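PDB 4IT1: putative glucarate dehydratase from Pseudomonas fluorescens, which probably catalyses the magnesium-dependent dehydration of D-glucarate to 5-dehydro-4-deoxy-D-glucarate, as a member of the mandelate racemase/muconate lactonizing enzyme family. Local coordinates for residues Asn131-Ser134 and Ala135-Ala139; Gln326-Ala329 and Lys330-Thr334. All coordinates share one frame; numbering follows the deposited sequence.

Contact 1 of 2, residues Asn131-Ser134 and Ala135-Ala139; sequences NAYS and AFEVA
Y133 O receives E137 N at 2.8 Å in the shortest of the backbone bonds between 131-134 and 135-139; A135 N bonds to N131 O at 3.1 Å, its N-H angle bent to 144°, whereas V138 N to S134 O and the i to i+3 pair F136 N to Y133 O are weak. The same i to i+4 spacing brings the side chains of Y133 and E137 together. With its CG trans to the backbone N (chi1 -178°), Y133 swings its ring forward along the helix, and E137 CB sits over one ring face, nearer the rim than the middle, in a CH-pi contact of 4.3 Å to the ring centroid. E137 CG continues past the ring, 3.7 Å from Y133 CE2. Beyond it the ring and carboxylate planes diverge by 46°, and one water bridges the two polar ends: it lies in the ring plane, 2.9 Å from Y133 OH, and donates to E137 OE2 at 2.7 Å. A leucine in place of Y133 would probably leave this water without its phenolic mate and E137 CB without a ring face to pack on. The buried carboxylate reaches the barrel domain, since OE1 accepts from L322 N and OE2 from R323 N, at the start of helix 322-334, where the helix dipole would be expected to favour its negative charge. On another side of the helix F136 CD2 comes within 3.5 Å of A132 O. Helix 128-148, in the N-terminal domain of the mandelate racemase/muconate lactonizing enzyme family, is enclosed on several sides: Y133 packs on L95 and L98 of helix 95-107 and meets R99 in a cation-pi contact, F136 lies against V83 and L87 of helix 74-87, and A139 touches I58 of strand 50-60.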
ATOM      1  N   ASN A 131      -1.292  -3.865 -16.592  1.00 50.76           N
ATOM      2  CA  ASN A 131      -2.144  -3.071 -17.474  1.00 48.51           C
ATOM      3  C   ASN A 131      -3.587  -3.564 -17.492  1.00 57.73           C
ATOM      4  O   ASN A 131      -4.526  -2.764 -17.429  1.00 50.31           O
ATOM      5  CB  ASN A 131      -1.594  -3.060 -18.897  1.00 52.38           C
ATOM      6  CG  ASN A 131      -0.231  -2.424 -18.986  1.00 55.10           C
ATOM      7  OD1 ASN A 131       0.358  -2.042 -17.974  1.00 52.84           O
ATOM      8  ND2 ASN A 131       0.282  -2.298 -20.203  1.00 56.41           N
ATOM      9  N   ALA A 132      -3.754  -4.882 -17.571  1.00 52.00           N
ATOM     10  CA  ALA A 132      -5.082  -5.487 -17.620  1.00 55.54           C
ATOM     11  C   ALA A 132      -5.808  -5.416 -16.274  1.00 55.04           C
ATOM     12  O   ALA A 132      -7.023  -5.202 -16.233  1.00 57.30           O
ATOM     13  CB  ALA A 132      -4.996  -6.926 -18.110  1.00 53.24           C
ATOM     14  N   TYR A 133      -5.073  -5.602 -15.180  1.00 54.79           N
ATOM     15  CA  TYR A 133      -5.655  -5.461 -13.847  1.00 54.49           C
ATOM     16  C   TYR A 133      -6.119  -4.020 -13.645  1.00 56.86           C
ATOM     17  O   TYR A 133      -7.279  -3.782 -13.317  1.00 62.27           O
ATOM     18  CB  TYR A 133      -4.681  -5.899 -12.748  1.00 54.94           C
ATOM     19  CG  TYR A 133      -5.261  -5.804 -11.348  1.00 62.67           C
ATOM     20  CD1 TYR A 133      -6.195  -6.737 -10.890  1.00 59.58           C
ATOM     21  CD2 TYR A 133      -4.883  -4.772 -10.484  1.00 61.08           C
ATOM     22  CE1 TYR A 133      -6.732  -6.646  -9.614  1.00 64.55           C
ATOM     23  CE2 TYR A 133      -5.412  -4.671  -9.207  1.00 54.09           C
ATOM     24  CZ  TYR A 133      -6.335  -5.608  -8.775  1.00 64.23           C
ATOM     25  OH  TYR A 133      -6.863  -5.510  -7.504  1.00 54.86           O
ATOM     26  N   SER A 134      -5.224  -3.069 -13.894  1.00 52.32           N
ATOM     27  CA  SER A 134      -5.537  -1.648 -13.753  1.00 52.80           C
ATOM     28  C   SER A 134      -6.769  -1.215 -14.552  1.00 63.60           C
ATOM     29  O   SER A 134      -7.555  -0.392 -14.081  1.00 73.04           O
ATOM     30  CB  SER A 134      -4.343  -0.796 -14.164  1.00 46.47           C
ATOM     31  OG  SER A 134      -4.704   0.571 -14.296  1.00 43.59           O
ATOM     32  N   ALA A 135      -6.919  -1.760 -15.759  1.00 65.54           N
ATOM     33  CA  ALA A 135      -8.027  -1.399 -16.647  1.00 62.65           C
ATOM     34  C   ALA A 135      -9.387  -1.649 -15.983  1.00 63.77           C
ATOM     35  O   ALA A 135     -10.268  -0.778 -15.993  1.00 57.37           O
ATOM     36  CB  ALA A 135      -7.921  -2.154 -17.962  1.00 65.91           C
ATOM     37  N   PHE A 136      -9.529  -2.831 -15.387  1.00 56.83           N
ATOM     38  CA  PHE A 136     -10.765  -3.236 -14.742  1.00 60.87           C
ATOM     39  C   PHE A 136     -10.872  -2.798 -13.276  1.00 69.31           C
ATOM     40  O   PHE A 136     -11.970  -2.486 -12.806  1.00 61.97           O
ATOM     41  CB  PHE A 136     -10.969  -4.744 -14.889  1.00 61.15           C
ATOM     42  CG  PHE A 136     -11.159  -5.185 -16.315  1.00 77.00           C
ATOM     43  CD1 PHE A 136     -12.197  -4.665 -17.087  1.00 78.99           C
ATOM     44  CD2 PHE A 136     -10.300  -6.112 -16.892  1.00 85.79           C
ATOM     45  CE1 PHE A 136     -12.375  -5.063 -18.405  1.00 84.00           C
ATOM     46  CE2 PHE A 136     -10.475  -6.519 -18.210  1.00 85.95           C
ATOM     47  CZ  PHE A 136     -11.513  -5.993 -18.966  1.00 89.82           C
ATOM     48  N   GLU A 137      -9.738  -2.775 -12.569  1.00 67.32           N
ATOM     49  CA  GLU A 137      -9.686  -2.321 -11.172  1.00 66.10           C
ATOM     50  C   GLU A 137     -10.408  -0.986 -11.004  1.00 56.63           C
ATOM     51  O   GLU A 137     -11.256  -0.847 -10.123  1.00 56.51           O
ATOM     52  CB  GLU A 137      -8.232  -2.224 -10.674  1.00 62.89           C
ATOM     53  CG  GLU A 137      -8.075  -2.054  -9.163  1.00 54.70           C
ATOM     54  CD  GLU A 137      -7.514  -0.692  -8.743  1.00 58.07           C
ATOM     55  OE1 GLU A 137      -7.534   0.273  -9.540  1.00 55.31           O
ATOM     56  OE2 GLU A 137      -7.048  -0.579  -7.591  1.00 60.61           O
ATOM     57  N   VAL A 138     -10.083  -0.026 -11.869  1.00 50.28           N
ATOM     58  CA  VAL A 138     -10.715   1.289 -11.853  1.00 57.52           C
ATOM     59  C   VAL A 138     -12.238   1.161 -11.967  1.00 67.07           C
ATOM     60  O   VAL A 138     -12.968   1.745 -11.167  1.00 68.77           O
ATOM     61  CB  VAL A 138     -10.125   2.217 -12.942  1.00 54.54           C
ATOM     62  CG1 VAL A 138     -10.913   3.515 -13.065  1.00 46.46           C
ATOM     63  CG2 VAL A 138      -8.662   2.516 -12.640  1.00 46.38           C
ATOM     64  N   ALA A 139     -12.708   0.370 -12.929  1.00 71.00           N
ATOM     65  CA  ALA A 139     -14.143   0.172 -13.133  1.00 61.77           C
ATOM     66  C   ALA A 139     -14.811  -0.521 -11.949  1.00 66.05           C
ATOM     67  O   ALA A 139     -15.916  -0.143 -11.557  1.00 74.55           O
ATOM     68  CB  ALA A 139     -14.395  -0.591 -14.420  1.00 69.74           C
TER
HETATM   69  O   HOH W   1      -6.282  -2.880  -6.458  1.00 54.32           O

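Contact 2 of 2, residues Gln326-Ala329 and Lys330-Thr334; sequences QTLA and KMCDT
Helix 322-334 follows strand 311-314 and precedes strand 338-341, two neighbouring parallel strands of the barrel domain characteristic of the enolase superfamily, and so forms part of a beta-alpha-beta crossover. Inside it, L328 and C332 stand one turn apart and meet on the face turned to the sheet: L328 CD1 lies 3.9 Å from C332 SG. The leucine has CG trans to its backbone N (chi1 176°), which carries its branch forward along the helix, whereas the cysteine sulfur folds back beside its own N, and the two therefore converge. V312 of strand 311-314 and F300 of helix 297-306 pack against both residues, making this pair a piece of the layer between barrel and helices. Regular i to i+4 bonds run underneath, C332 N to L328 O at 2.9 Å and D333 N to A329 O at 3.0 Å. A329 O is shared with N363 ND2, which ties the helix to a nearby loop.

A different face meets the second subunit. There M331 packs on M331 of that chain, while T327 and K330 each touch the other's counterpart across the interface. Within the helix, M331 CG lies 3.3 Å from T327 O, the carbonyl that accepts M331 N at 2.9 Å and in its own plane. T327 OG1 turns back along the chain to bond R323 O. At the last turn K330 O is gripped twice: T334 N donates from one face of the carbonyl plane and T334 OG1 from the opposite face, the hydroxyl bond measuring 2.9 Å.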
ATOM      1  N   GLN A 326      -1.107   3.892  -4.643  1.00 48.38           N
ATOM      2  CA  GLN A 326      -1.026   4.381  -3.269  1.00 54.69           C
ATOM      3  C   GLN A 326       0.130   3.690  -2.561  1.00 51.19           C
ATOM      4  O   GLN A 326       0.926   4.334  -1.864  1.00 52.16           O
ATOM      5  CB  GLN A 326      -2.327   4.109  -2.508  1.00 52.03           C
ATOM      6  CG  GLN A 326      -3.551   4.826  -3.044  1.00 58.57           C
ATOM      7  CD  GLN A 326      -4.747   4.661  -2.132  1.00 61.46           C
ATOM      8  OE1 GLN A 326      -4.871   5.351  -1.120  1.00 63.36           O
ATOM      9  NE2 GLN A 326      -5.632   3.743  -2.482  1.00 56.42           N
ATOM     10  N   THR A 327       0.218   2.376  -2.751  1.00 47.95           N
ATOM     11  CA  THR A 327       1.369   1.609  -2.281  1.00 46.89           C
ATOM     12  C   THR A 327       2.657   2.238  -2.784  1.00 47.09           C
ATOM     13  O   THR A 327       3.561   2.497  -1.991  1.00 46.03           O
ATOM     14  CB  THR A 327       1.294   0.142  -2.713  1.00 44.15           C
ATOM     15  OG1 THR A 327       0.046  -0.395  -2.281  1.00 43.04           O
ATOM     16  CG2 THR A 327       2.417  -0.659  -2.065  1.00 51.48           C
ATOM     17  N   LEU A 328       2.728   2.515  -4.087  1.00 40.81           N
ATOM     18  CA  LEU A 328       3.905   3.177  -4.625  1.00 39.50           C
ATOM     19  C   LEU A 328       4.186   4.511  -3.919  1.00 40.29           C
ATOM     20  O   LEU A 328       5.329   4.774  -3.538  1.00 43.51           O
ATOM     21  CB  LEU A 328       3.827   3.376  -6.150  1.00 33.90           C
ATOM     22  CG  LEU A 328       5.017   4.153  -6.749  1.00 38.56           C
ATOM     23  CD1 LEU A 328       6.375   3.462  -6.541  1.00 32.73           C
ATOM     24  CD2 LEU A 328       4.783   4.469  -8.211  1.00 39.18           C
ATOM     25  N   ALA A 329       3.163   5.353  -3.757  1.00 45.77           N
ATOM     26  CA  ALA A 329       3.358   6.668  -3.122  1.00 44.95           C
ATOM     27  C   ALA A 329       3.960   6.512  -1.722  1.00 37.31           C
ATOM     28  O   ALA A 329       4.897   7.221  -1.351  1.00 41.23           O
ATOM     29  CB  ALA A 329       2.055   7.452  -3.071  1.00 43.20           C
ATOM     30  N   LYS A 330       3.422   5.557  -0.971  1.00 34.82           N
ATOM     31  CA  LYS A 330       3.889   5.239   0.371  1.00 38.51           C
ATOM     32  C   LYS A 330       5.337   4.755   0.360  1.00 47.82           C
ATOM     33  O   LYS A 330       6.122   5.080   1.265  1.00 49.16           O
ATOM     34  CB  LYS A 330       2.972   4.183   0.995  1.00 42.63           C
ATOM     35  CG  LYS A 330       3.303   3.787   2.424  1.00 49.21           C
ATOM     36  CD  LYS A 330       3.169   4.968   3.370  1.00 54.44           C
ATOM     37  CE  LYS A 330       3.458   4.545   4.798  1.00 62.85           C
ATOM     38  NZ  LYS A 330       3.577   5.725   5.694  1.00 72.13           N
ATOM     39  N   MET A 331       5.685   3.984  -0.669  1.00 47.19           N
ATOM     40  CA  MET A 331       7.040   3.453  -0.811  1.00 42.71           C
ATOM     41  C   MET A 331       8.031   4.557  -1.132  1.00 39.01           C
ATOM     42  O   MET A 331       9.133   4.567  -0.595  1.00 39.05           O
ATOM     43  CB  MET A 331       7.100   2.354  -1.875  1.00 45.92           C
ATOM     44  CG  MET A 331       6.507   1.029  -1.423  1.00 43.91           C
ATOM     45  SD  MET A 331       6.762  -0.325  -2.598  1.00 57.82           S
ATOM     46  CE  MET A 331       8.462  -0.779  -2.291  1.00 50.46           C
ATOM     47  N   CYS A 332       7.634   5.482  -2.001  1.00 39.29           N
ATOM     48  CA  CYS A 332       8.452   6.655  -2.300  1.00 47.50           C
ATOM     49  C   CYS A 332       8.715   7.469  -1.037  1.00 45.43           C
ATOM     50  O   CYS A 332       9.848   7.889  -0.784  1.00 41.12           O
ATOM     51  CB  CYS A 332       7.774   7.540  -3.337  1.00 50.37           C
ATOM     52  SG  CYS A 332       7.696   6.809  -4.984  1.00 48.04           S
ATOM     53  N   ASP A 333       7.656   7.677  -0.251  1.00 44.81           N
ATOM     54  CA  ASP A 333       7.759   8.374   1.029  1.00 49.78           C
ATOM     55  C   ASP A 333       8.769   7.672   1.929  1.00 44.74           C
ATOM     56  O   ASP A 333       9.568   8.321   2.593  1.00 50.42           O
ATOM     57  CB  ASP A 333       6.397   8.445   1.727  1.00 55.61           C
ATOM     58  CG  ASP A 333       6.447   9.227   3.044  1.00 59.32           C
ATOM     59  OD1 ASP A 333       6.530  10.470   3.006  1.00 53.67           O
ATOM     60  OD2 ASP A 333       6.393   8.595   4.118  1.00 51.91           O
ATOM     61  N   THR A 334       8.735   6.344   1.924  1.00 45.28           N
ATOM     62  CA  THR A 334       9.595   5.539   2.778  1.00 42.74           C
ATOM     63  C   THR A 334      11.060   5.657   2.376  1.00 48.07           C
ATOM     64  O   THR A 334      11.949   5.658   3.235  1.00 46.15           O
ATOM     65  CB  THR A 334       9.140   4.080   2.764  1.00 41.92           C
ATOM     66  OG1 THR A 334       7.820   4.014   3.304  1.00 47.15           O
ATOM     67  CG2 THR A 334      10.051   3.195   3.586  1.00 42.74           C
TER

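How the contacts relate
Contacts 1 and 2 are both i to i+4 pairings within a single helix, one in each domain of the enzyme. Their centres lie 20 Å apart and their nearest atoms about 7 Å, so they do not touch, yet the carboxylate of E137 in contact 1 bonds the first turn of the helix that carries contact 2. Helix 128-148 belongs to the N-terminal domain and helix 322-334 to the barrel. Contact 2 stops short of the metal: the L328 side chain is about 13 Å from the magnesium ion and about 9 Å from the side chain of its ligand N291. H342, the predicted proton acceptor, lies about 10 Å from L328 and about 11 Å from N131, side chain to side chain.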